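Local coordinates for protein methylxanthine N3-demethylase NdmB (Pseudomonas putida, PDB 6ICL) that catalyses the N3-demethylation of theobromine, and also of 3-methylxanthine, caffeine and theophylline, as a Rieske oxygenase with a [2Fe-2S] cluster and a mononuclear non-heme iron, at residues V201-L206 and R309-D314; Y207-F211 and K229-P233; W181-R187 and I318-L324; Q172-A176 and D300-L304. All blocks are in the same frame, centred on the assembly; numbering follows the deposited sequence.

Interaction 1. Residues V201-L206 and R309-D314; sequences VHPGTL and RVLDED. With FE (Fe (III) ion), chain C.
The mononuclear iron site of the Rieske oxygenase is built here, where His202, just past helix 198-201, and Asp314 on helix 300-319 bind the same ion. His202 NE2 lies 1.9 Å from the iron, while Asp314 is bidentate, with OD1 at 2.3 Å and OD2 at 2.2 Å from the metal. The Asp314 carboxylate stands almost perpendicular to the imidazole, the planes being 87° apart. His197 and a water at 2.1 Å from the iron complete the ligands. The far side of the imidazole is fixed by Glu313: His202 ND1 donates to Glu313 OE1 over 2.7 Å in a nearly straight bond (170°) that lies in the ring plane and meets the oxygen on its anti side. The other oxygen, Glu313 OE2, receives Thr205 OG1 at 2.7 Å through its syn lone pair. Val201 CG1 lies over the rim of one face of the His202 ring and Leu206 CD1 over the rim of the opposite one, which, with the iron bond and the hydrogen bond, should limit its rotation. The Glu313 carboxylate would be expected to make the imidazole a stronger electron donor. Two histidines and one bidentate carboxylate form the facial triad characteristic of Rieske non-heme iron oxygenases.

Interaction 2. Residues Y207-F211 and K229-P233; sequences YDPFF and KLAPP
A hydrophobic contact between a loop and the end of a sheet strand joins residues 207-211, in the connection from helix 198-201 to strand 219-222, to residues 229-233, where strand 225-230 runs out of the antiparallel sheet of the oxygenase's C-terminal domain. Phe210 is its main element. The ring is inserted against the chain as it leaves the strand: Phe210 CZ reaches Leu230 CB at 3.7 Å, the two side chains crossing at about a right angle, and CE2 of the same ring lies 3.9 Å from Pro232 CD. Phe210 CG is turned anti to its own carbonyl carbon (chi1 -50°), which carries the ring from the loop backbone across to residues 230-232. Pro209 CB sits over one face of the Phe210 ring, toward its rim, and also touches Pro232 CG at 4.0 Å. Elsewhere Phe210 meets Phe195 edge-to-face, and Trp265 packs on Pro232. No hydrogen bond joins the two segments. Within residues 207-211, Asp208 closes an Asx turn, its OD1 accepting from Phe210 N at 3.0 Å, with the N-H arriving from above the carboxylate plane. At the ring edge, near its plane, Phe210 CE2 comes to 3.1 Å from the carbonyl oxygen Ala231 O.

Interaction 3. Residues W181-R187 and I318-L324; sequences WETVAER and IESQWPL
Arg187 and Leu324 meet where the C-terminal part of helix 300-319 and the loop after it close on the turn between strand 171-181 and helix 185-192, in the catalytic domain of the Rieske oxygenase. A bend at chi2 (-80°) directs the guanidinium edge of Arg187, on the first turn of helix 185-192, at two consecutive carbonyls. Arg187 NH2 meets Pro323 O at 2.8 Å, close to the guanidinium plane, whereas Arg187 NE approaches Leu324 O at 2.7 Å in a bond of 145° that is tilted from it. Gln321 CB lies over the rim of one guanidinium face, and Glu330 forms a salt bridge to NH2. The Gln321 amide nitrogen turns to Arg85 O of the second subunit, a residue of that chain's [2Fe-2S] cluster pocket, so this loop also belongs to the subunit interface. The Leu324 side chain packs on the turn, its CG 4.0 Å from Thr183 CA and its CB near Val184 CG1. At the other end, Glu182, the centre of an inverse gamma turn, gives its backbone N-H to Glu319 OE2 over 2.7 Å, from above the carboxylate plane; Gln315 provides a second bond to that oxygen. Between these polar ends Ile318 CG2 packs on Thr183 CG2 at 3.8 Å and on Trp181 CE3. One water bridges Glu182 O and Glu319 O, and another links Arg187 O to Gln321 OE1. A third accepts from Thr183 OG1 at 2.7 Å and donates to Ile318 O and Gln321 O, both also 2.7 Å away.

Interaction 4. Residues Q172-A176 and D300-L304; sequences QVIVA and DHMHL
Ile174 and Asp300 run antiparallel, side by side, where strand 171-181, the outermost strand, within this chain, of the seven-stranded antiparallel sheet, lies against residues 300-304 of helix 300-319. The short strand and helix segments approach to 10.0 Å between axes, with 55° between their N-to-C directions. Ile174 points from the strand toward the helix and spreads its branches over three helix residues. With CG1 anti to the carbonyl carbon (chi1 -60°), the CG1-CD1 arm of Ile174 runs alongside Asp300, CG1 lying 3.5 Å from Asp300 OD2, and CD1 continues to His303 CB at 4.0 Å. The Ile174 CG2 methyl turns the other way, against Leu304 CD2 at 3.5 Å, the two side chains meeting at a slant. Two residues further on, Ala176 CB touches the second Leu304 methyl, CD1, at 3.8 Å. The polar margin lies at Gln172, whose amide plane is turned 65° from the Asp300 carboxylate. A water there accepts from Gln172 NE2 and donates to Asp300 OD2 at 2.6 Å and to the backbone Val173 O at 2.8 Å. Asp300 OD1 forms a salt bridge with Arg293 on the neighbouring strand 284-294, and Gln172 OE1 accepts from Asp296 N. Chemically, then, the contact passes from a charged, water-bridged end at Gln172 and Asp300 to an aliphatic end at Ala176 and Leu304, and the carboxylate has polar partners despite lying against an isoleucine.

Helix 300-319 runs through interactions 1, 3 and 4. Its N-terminal part rests on strand 171-181 in interaction 4, its middle supplies the iron ligand Asp314 of interaction 1, and its far end meets the 181-187 turn in interaction 3. The centres of interactions 1 and 3 are about 17 Å apart, yet they touch: Trp181 CH2 packs on Asp314 CB at 3.5 Å. The side chain of Ile318, in interaction 3, is about 6 Å from the bound iron. Segment 207-211 of interaction 2 continues directly from 201-206, and interaction 2, its centre about 17 Å from that of interaction 1, ties the continuing loop to the same sheet that interaction 4 reaches, with the Pro209 side chain about 11 Å from the metal.

Interaction 1. Residues V201-L206 and R309-D314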
# COMPACT_ATOMS: atom_id res chain seq x y z
N VAL A 201 -33.06 -1.41 1.59
CA VAL A 201 -31.78 -0.84 1.15
C VAL A 201 -31.62 0.60 1.64
O VAL A 201 -30.52 1.02 2.00
CB VAL A 201 -31.66 -0.93 -0.38
CG1 VAL A 201 -30.34 -0.28 -0.88
CG2 VAL A 201 -31.77 -2.39 -0.84
N HIS A 202 -32.73 1.37 1.68
CA HIS A 202 -32.68 2.81 1.95
C HIS A 202 -33.48 3.22 3.19
O HIS A 202 -34.09 4.30 3.17
CB HIS A 202 -33.23 3.60 0.75
CG HIS A 202 -32.57 3.29 -0.57
ND1 HIS A 202 -31.21 3.46 -0.78
CD2 HIS A 202 -33.07 2.83 -1.74
CE1 HIS A 202 -30.92 3.11 -2.03
NE2 HIS A 202 -32.03 2.71 -2.63
N PRO A 203 -33.51 2.45 4.29
CA PRO A 203 -34.50 2.77 5.34
C PRO A 203 -34.34 4.16 5.95
O PRO A 203 -35.34 4.86 6.14
CB PRO A 203 -34.29 1.66 6.38
CG PRO A 203 -32.90 1.19 6.16
CD PRO A 203 -32.66 1.31 4.67
N GLY A 204 -33.13 4.59 6.25
CA GLY A 204 -32.97 5.92 6.80
C GLY A 204 -32.73 7.03 5.79
O GLY A 204 -32.38 8.15 6.19
N THR A 205 -32.92 6.77 4.51
CA THR A 205 -32.57 7.75 3.48
C THR A 205 -33.72 8.12 2.57
O THR A 205 -33.87 9.29 2.23
CB THR A 205 -31.41 7.21 2.63
OG1 THR A 205 -30.29 6.96 3.49
CG2 THR A 205 -31.01 8.21 1.59
N LEU A 206 -34.51 7.15 2.14
CA LEU A 206 -35.58 7.38 1.18
C LEU A 206 -36.90 6.87 1.77
O LEU A 206 -36.97 5.74 2.27
CB LEU A 206 -35.29 6.67 -0.14
CG LEU A 206 -34.10 7.17 -0.95
CD1 LEU A 206 -33.93 6.31 -2.18
CD2 LEU A 206 -34.33 8.60 -1.33
N ARG A 309 -25.05 9.13 -1.67
CA ARG A 309 -25.42 8.37 -0.48
C ARG A 309 -26.39 7.24 -0.82
O ARG A 309 -26.23 6.10 -0.36
CB ARG A 309 -26.02 9.32 0.55
CG ARG A 309 -26.52 8.63 1.80
CD ARG A 309 -27.14 9.65 2.74
NE ARG A 309 -27.68 9.02 3.94
CZ ARG A 309 -28.45 9.65 4.82
NH1 ARG A 309 -28.78 10.92 4.63
NH2 ARG A 309 -28.92 9.00 5.88
N VAL A 310 -27.38 7.53 -1.65
CA VAL A 310 -28.31 6.50 -2.10
C VAL A 310 -27.58 5.43 -2.91
O VAL A 310 -27.74 4.23 -2.68
CB VAL A 310 -29.45 7.15 -2.90
CG1 VAL A 310 -30.24 6.12 -3.71
CG2 VAL A 310 -30.35 7.94 -1.93
N LEU A 311 -26.77 5.87 -3.88
CA LEU A 311 -26.01 4.93 -4.71
C LEU A 311 -25.16 4.00 -3.85
O LEU A 311 -25.07 2.80 -4.11
CB LEU A 311 -25.11 5.70 -5.68
CG LEU A 311 -25.79 6.49 -6.80
CD1 LEU A 311 -24.75 7.36 -7.52
CD2 LEU A 311 -26.48 5.53 -7.78
N ASP A 312 -24.55 4.54 -2.80
CA ASP A 312 -23.69 3.70 -1.97
C ASP A 312 -24.49 2.70 -1.15
O ASP A 312 -23.93 1.67 -0.77
CB ASP A 312 -22.82 4.55 -1.04
CG ASP A 312 -21.68 5.24 -1.77
OD1 ASP A 312 -21.28 4.77 -2.87
OD2 ASP A 312 -21.20 6.26 -1.23
N GLU A 313 -25.78 2.96 -0.89
CA GLU A 313 -26.62 1.94 -0.26
C GLU A 313 -26.97 0.82 -1.24
O GLU A 313 -26.90 -0.36 -0.88
CB GLU A 313 -27.87 2.59 0.33
CG GLU A 313 -27.55 3.51 1.49
CD GLU A 313 -28.71 4.38 1.90
OE1 GLU A 313 -29.67 4.55 1.10
OE2 GLU A 313 -28.66 4.91 3.01
N ASP A 314 -27.32 1.16 -2.47
CA ASP A 314 -27.66 0.15 -3.47
C ASP A 314 -26.45 -0.68 -3.88
O ASP A 314 -26.57 -1.89 -4.12
CB ASP A 314 -28.24 0.81 -4.72
CG ASP A 314 -29.70 1.24 -4.54
OD1 ASP A 314 -30.53 0.46 -4.03
OD2 ASP A 314 -30.02 2.36 -4.96
FE FE C . -32.11 2.13 -4.43
O HOH W 1 -32.75 3.51 -5.85

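Interaction 2. Residues Y207-F211 and K229-P233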
# COMPACT_ATOMS: atom_id res chain seq x y z
N TYR A 207 -37.93 7.70 1.72
CA TYR A 207 -39.26 7.27 2.11
C TYR A 207 -39.90 6.48 0.97
O TYR A 207 -39.81 6.88 -0.19
CB TYR A 207 -40.14 8.47 2.47
CG TYR A 207 -41.57 8.13 2.81
CD1 TYR A 207 -41.89 7.49 4.01
CD2 TYR A 207 -42.61 8.46 1.94
CE1 TYR A 207 -43.20 7.19 4.33
CE2 TYR A 207 -43.93 8.15 2.26
CZ TYR A 207 -44.22 7.52 3.46
OH TYR A 207 -45.52 7.20 3.80
N ASP A 208 -40.53 5.35 1.31
CA ASP A 208 -41.23 4.56 0.30
C ASP A 208 -42.68 5.03 0.23
O ASP A 208 -43.45 4.80 1.18
CB ASP A 208 -41.16 3.07 0.61
CG ASP A 208 -41.81 2.21 -0.48
OD1 ASP A 208 -42.24 2.75 -1.52
OD2 ASP A 208 -41.87 0.97 -0.29
N PRO A 209 -43.12 5.67 -0.87
CA PRO A 209 -44.51 6.11 -0.97
C PRO A 209 -45.50 5.02 -1.34
O PRO A 209 -46.69 5.32 -1.50
CB PRO A 209 -44.44 7.18 -2.06
CG PRO A 209 -43.31 6.74 -2.93
CD PRO A 209 -42.30 6.09 -2.02
N PHE A 210 -45.07 3.76 -1.49
CA PHE A 210 -45.96 2.68 -1.91
C PHE A 210 -45.83 1.42 -1.06
O PHE A 210 -46.22 0.34 -1.53
CB PHE A 210 -45.70 2.28 -3.37
CG PHE A 210 -45.66 3.43 -4.35
CD1 PHE A 210 -44.44 3.91 -4.81
CD2 PHE A 210 -46.82 3.99 -4.84
CE1 PHE A 210 -44.39 4.95 -5.74
CE2 PHE A 210 -46.78 5.03 -5.77
CZ PHE A 210 -45.56 5.51 -6.21
N PHE A 211 -45.26 1.49 0.14
CA PHE A 211 -44.89 0.25 0.81
C PHE A 211 -46.12 -0.59 1.14
O PHE A 211 -47.12 -0.07 1.65
CB PHE A 211 -44.09 0.49 2.09
CG PHE A 211 -43.55 -0.79 2.70
CD1 PHE A 211 -42.69 -1.62 1.98
CD2 PHE A 211 -43.92 -1.18 3.99
CE1 PHE A 211 -42.20 -2.80 2.54
CE2 PHE A 211 -43.43 -2.35 4.55
CZ PHE A 211 -42.56 -3.16 3.83
N LYS A 229 -46.22 5.25 -15.23
CA LYS A 229 -46.45 6.32 -14.27
C LYS A 229 -46.88 5.66 -12.98
O LYS A 229 -47.63 4.68 -12.99
CB LYS A 229 -47.50 7.32 -14.81
CG LYS A 229 -47.97 8.35 -13.79
CD LYS A 229 -48.64 9.55 -14.48
CE LYS A 229 -49.23 10.54 -13.46
NZ LYS A 229 -50.68 10.84 -13.69
N LEU A 230 -46.33 6.13 -11.87
CA LEU A 230 -46.66 5.62 -10.54
C LEU A 230 -47.20 6.77 -9.72
O LEU A 230 -46.60 7.85 -9.70
CB LEU A 230 -45.43 5.01 -9.85
CG LEU A 230 -44.64 3.92 -10.59
CD1 LEU A 230 -43.47 3.46 -9.73
CD2 LEU A 230 -45.51 2.74 -10.95
N ALA A 231 -48.32 6.54 -9.05
CA ALA A 231 -48.91 7.54 -8.17
C ALA A 231 -49.19 6.87 -6.81
O ALA A 231 -49.66 5.73 -6.78
CB ALA A 231 -50.20 8.11 -8.77
N PRO A 232 -48.87 7.55 -5.71
CA PRO A 232 -49.26 7.02 -4.39
C PRO A 232 -50.76 7.08 -4.21
O PRO A 232 -51.46 7.77 -4.97
CB PRO A 232 -48.54 7.98 -3.41
CG PRO A 232 -47.46 8.63 -4.22
CD PRO A 232 -48.00 8.72 -5.62
N PRO A 233 -51.31 6.36 -3.21
CA PRO A 233 -52.77 6.37 -3.00
C PRO A 233 -53.32 7.69 -2.44
O PRO A 233 -52.64 8.39 -1.68
CB PRO A 233 -52.98 5.22 -1.99
CG PRO A 233 -51.66 5.09 -1.28
CD PRO A 233 -50.62 5.42 -2.31

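Interaction 3. Residues W181-R187 and I318-L324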
# COMPACT_ATOMS: atom_id res chain seq x y z
N TRP A 181 -20.33 0.22 -11.68
CA TRP A 181 -20.78 -0.85 -10.78
C TRP A 181 -20.35 -2.17 -11.40
O TRP A 181 -20.38 -2.33 -12.63
CB TRP A 181 -22.31 -0.86 -10.58
CG TRP A 181 -22.84 0.11 -9.53
CD1 TRP A 181 -22.13 1.04 -8.83
CD2 TRP A 181 -24.21 0.21 -9.06
NE1 TRP A 181 -22.96 1.73 -7.96
CE2 TRP A 181 -24.24 1.23 -8.08
CE3 TRP A 181 -25.40 -0.46 -9.38
CZ2 TRP A 181 -25.41 1.59 -7.41
CZ3 TRP A 181 -26.57 -0.09 -8.72
CH2 TRP A 181 -26.57 0.92 -7.75
N GLU A 182 -19.95 -3.12 -10.54
CA GLU A 182 -19.60 -4.47 -10.98
C GLU A 182 -20.86 -5.33 -11.06
O GLU A 182 -21.10 -6.27 -10.29
CB GLU A 182 -18.55 -5.07 -10.05
CG GLU A 182 -17.25 -4.27 -10.08
CD GLU A 182 -16.32 -4.66 -8.97
OE1 GLU A 182 -15.86 -5.83 -8.97
OE2 GLU A 182 -16.05 -3.81 -8.08
N THR A 183 -21.70 -4.97 -12.02
CA THR A 183 -22.86 -5.75 -12.43
C THR A 183 -23.14 -5.38 -13.87
O THR A 183 -22.53 -4.47 -14.42
CB THR A 183 -24.07 -5.46 -11.54
OG1 THR A 183 -25.09 -6.44 -11.78
CG2 THR A 183 -24.63 -4.08 -11.87
N VAL A 184 -24.09 -6.09 -14.49
CA VAL A 184 -24.47 -5.79 -15.86
C VAL A 184 -25.53 -4.69 -15.86
O VAL A 184 -26.22 -4.44 -14.86
CB VAL A 184 -24.95 -7.05 -16.60
CG1 VAL A 184 -23.78 -7.99 -16.81
CG2 VAL A 184 -26.08 -7.73 -15.81
N ALA A 185 -25.67 -4.04 -17.02
CA ALA A 185 -26.53 -2.86 -17.11
C ALA A 185 -28.01 -3.16 -16.83
O ALA A 185 -28.73 -2.29 -16.32
CB ALA A 185 -26.37 -2.22 -18.49
N GLU A 186 -28.49 -4.37 -17.15
CA GLU A 186 -29.89 -4.70 -16.83
C GLU A 186 -30.15 -4.63 -15.34
O GLU A 186 -31.20 -4.14 -14.90
CB GLU A 186 -30.28 -6.09 -17.36
CG GLU A 186 -30.33 -6.22 -18.88
CD GLU A 186 -28.94 -6.43 -19.50
OE1 GLU A 186 -28.81 -6.28 -20.74
OE2 GLU A 186 -27.99 -6.75 -18.75
N ARG A 187 -29.21 -5.12 -14.52
CA ARG A 187 -29.41 -5.07 -13.07
C ARG A 187 -29.47 -3.64 -12.58
O ARG A 187 -30.20 -3.34 -11.61
CB ARG A 187 -28.28 -5.80 -12.34
CG ARG A 187 -28.07 -7.25 -12.72
CD ARG A 187 -29.06 -8.12 -12.04
NE ARG A 187 -28.69 -9.53 -12.11
CZ ARG A 187 -29.53 -10.50 -11.80
NH1 ARG A 187 -30.76 -10.18 -11.42
NH2 ARG A 187 -29.16 -11.78 -11.89
N ILE A 318 -26.66 -4.71 -5.03
CA ILE A 318 -26.80 -5.04 -6.45
C ILE A 318 -25.58 -5.80 -6.94
O ILE A 318 -25.70 -6.74 -7.74
CB ILE A 318 -27.04 -3.76 -7.28
CG1 ILE A 318 -28.49 -3.26 -7.18
CG2 ILE A 318 -26.80 -4.03 -8.74
CD1 ILE A 318 -29.20 -3.48 -5.89
N GLU A 319 -24.39 -5.41 -6.48
CA GLU A 319 -23.20 -6.16 -6.87
C GLU A 319 -23.18 -7.57 -6.27
O GLU A 319 -22.44 -8.43 -6.76
CB GLU A 319 -21.94 -5.39 -6.47
CG GLU A 319 -21.74 -4.14 -7.38
CD GLU A 319 -20.46 -3.34 -7.10
OE1 GLU A 319 -19.81 -3.57 -6.06
OE2 GLU A 319 -20.11 -2.47 -7.93
N SER A 320 -23.99 -7.85 -5.25
CA SER A 320 -24.07 -9.20 -4.72
C SER A 320 -24.94 -10.12 -5.57
O SER A 320 -24.91 -11.34 -5.37
CB SER A 320 -24.62 -9.19 -3.29
OG SER A 320 -26.05 -9.20 -3.32
N GLN A 321 -25.71 -9.56 -6.50
CA GLN A 321 -26.63 -10.38 -7.28
C GLN A 321 -25.85 -11.28 -8.23
O GLN A 321 -25.02 -10.80 -9.02
CB GLN A 321 -27.58 -9.50 -8.08
CG GLN A 321 -28.65 -8.77 -7.25
CD GLN A 321 -29.53 -7.92 -8.15
OE1 GLN A 321 -29.20 -6.78 -8.46
NE2 GLN A 321 -30.64 -8.49 -8.61
N TRP A 322 -26.11 -12.58 -8.17
CA TRP A 322 -25.38 -13.53 -8.98
C TRP A 322 -26.23 -14.73 -9.39
O TRP A 322 -27.09 -15.15 -8.64
CB TRP A 322 -24.15 -14.01 -8.23
CG TRP A 322 -24.51 -14.92 -7.12
CD1 TRP A 322 -24.98 -14.57 -5.88
CD2 TRP A 322 -24.45 -16.35 -7.14
NE1 TRP A 322 -25.19 -15.70 -5.12
CE2 TRP A 322 -24.87 -16.81 -5.87
CE3 TRP A 322 -24.05 -17.29 -8.09
CZ2 TRP A 322 -24.93 -18.16 -5.53
CZ3 TRP A 322 -24.11 -18.65 -7.75
CH2 TRP A 322 -24.55 -19.06 -6.48
N PRO A 323 -25.99 -15.27 -10.60
CA PRO A 323 -25.08 -14.74 -11.62
C PRO A 323 -25.45 -13.33 -12.06
O PRO A 323 -26.63 -12.95 -11.99
CB PRO A 323 -25.26 -15.73 -12.78
CG PRO A 323 -25.58 -17.04 -12.06
CD PRO A 323 -26.51 -16.61 -10.97
N LEU A 324 -24.43 -12.58 -12.49
CA LEU A 324 -24.64 -11.20 -12.92
C LEU A 324 -25.75 -11.12 -13.96
O LEU A 324 -26.71 -10.36 -13.80
CB LEU A 324 -23.34 -10.63 -13.48
CG LEU A 324 -22.51 -9.75 -12.54
CD1 LEU A 324 -22.33 -10.41 -11.19
CD2 LEU A 324 -21.15 -9.45 -13.19
O HOH W 2 -20.33 -7.95 -8.58
O HOH W 3 -24.90 -8.23 -9.81
O HOH W 4 -31.00 -5.07 -9.53

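Interaction 4. Residues Q172-A176 and D300-L304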
# COMPACT_ATOMS: atom_id res chain seq x y z
N GLN A 172 -32.08 24.08 -13.65
CA GLN A 172 -30.64 23.96 -13.77
C GLN A 172 -30.23 22.49 -13.73
O GLN A 172 -30.87 21.67 -13.07
CB GLN A 172 -29.90 24.76 -12.68
CG GLN A 172 -30.21 24.35 -11.25
CD GLN A 172 -29.65 25.34 -10.24
OE1 GLN A 172 -30.36 26.19 -9.71
NE2 GLN A 172 -28.35 25.23 -9.97
N VAL A 173 -29.15 22.18 -14.45
CA VAL A 173 -28.74 20.81 -14.73
C VAL A 173 -27.43 20.50 -13.99
O VAL A 173 -26.55 21.37 -13.86
CB VAL A 173 -28.58 20.60 -16.24
CG1 VAL A 173 -28.16 19.15 -16.57
CG2 VAL A 173 -29.87 20.99 -16.96
N ILE A 174 -27.32 19.26 -13.50
CA ILE A 174 -26.06 18.66 -13.05
C ILE A 174 -25.84 17.42 -13.89
O ILE A 174 -26.65 16.49 -13.86
CB ILE A 174 -26.10 18.26 -11.56
CG1 ILE A 174 -26.34 19.45 -10.65
CG2 ILE A 174 -24.79 17.55 -11.18
CD1 ILE A 174 -26.78 19.03 -9.23
N VAL A 175 -24.74 17.39 -14.64
CA VAL A 175 -24.28 16.18 -15.31
C VAL A 175 -23.18 15.58 -14.44
O VAL A 175 -22.06 16.11 -14.34
CB VAL A 175 -23.78 16.47 -16.73
CG1 VAL A 175 -23.39 15.16 -17.44
CG2 VAL A 175 -24.85 17.22 -17.52
N ALA A 176 -23.49 14.48 -13.77
CA ALA A 176 -22.57 13.89 -12.81
C ALA A 176 -21.43 13.17 -13.52
O ALA A 176 -21.58 12.69 -14.65
CB ALA A 176 -23.34 12.91 -11.91
N ASP A 300 -24.96 22.74 -5.82
CA ASP A 300 -25.12 21.49 -6.55
C ASP A 300 -24.58 20.29 -5.77
O ASP A 300 -25.10 19.18 -5.91
CB ASP A 300 -24.41 21.59 -7.90
CG ASP A 300 -25.22 22.37 -8.91
OD1 ASP A 300 -26.31 22.87 -8.57
OD2 ASP A 300 -24.75 22.51 -10.05
N HIS A 301 -23.53 20.49 -4.97
CA HIS A 301 -22.94 19.34 -4.28
C HIS A 301 -23.92 18.71 -3.30
O HIS A 301 -23.85 17.50 -3.05
CB HIS A 301 -21.67 19.75 -3.56
CG HIS A 301 -21.05 18.62 -2.81
ND1 HIS A 301 -20.32 17.64 -3.43
CD2 HIS A 301 -21.12 18.26 -1.50
CE1 HIS A 301 -19.92 16.75 -2.54
NE2 HIS A 301 -20.38 17.11 -1.36
N MET A 302 -24.84 19.49 -2.73
CA MET A 302 -25.84 18.91 -1.83
C MET A 302 -26.69 17.86 -2.53
O MET A 302 -27.00 16.81 -1.95
CB MET A 302 -26.71 20.01 -1.23
CG MET A 302 -28.03 19.51 -0.64
SD MET A 302 -29.11 20.93 -0.29
CE MET A 302 -28.59 21.32 1.39
N HIS A 303 -27.09 18.13 -3.78
CA HIS A 303 -27.88 17.18 -4.56
C HIS A 303 -27.05 15.99 -5.02
O HIS A 303 -27.54 14.86 -5.02
CB HIS A 303 -28.50 17.87 -5.76
CG HIS A 303 -29.51 18.88 -5.37
ND1 HIS A 303 -30.78 18.53 -4.96
CD2 HIS A 303 -29.42 20.23 -5.24
CE1 HIS A 303 -31.44 19.62 -4.62
NE2 HIS A 303 -30.64 20.67 -4.79
N LEU A 304 -25.81 16.24 -5.45
CA LEU A 304 -24.93 15.15 -5.86
C LEU A 304 -24.61 14.24 -4.68
O LEU A 304 -24.62 13.01 -4.82
CB LEU A 304 -23.63 15.71 -6.43
CG LEU A 304 -23.14 15.38 -7.83
CD1 LEU A 304 -24.17 14.69 -8.66
CD2 LEU A 304 -22.72 16.70 -8.46
O HOH W 5 -26.49 23.34 -11.85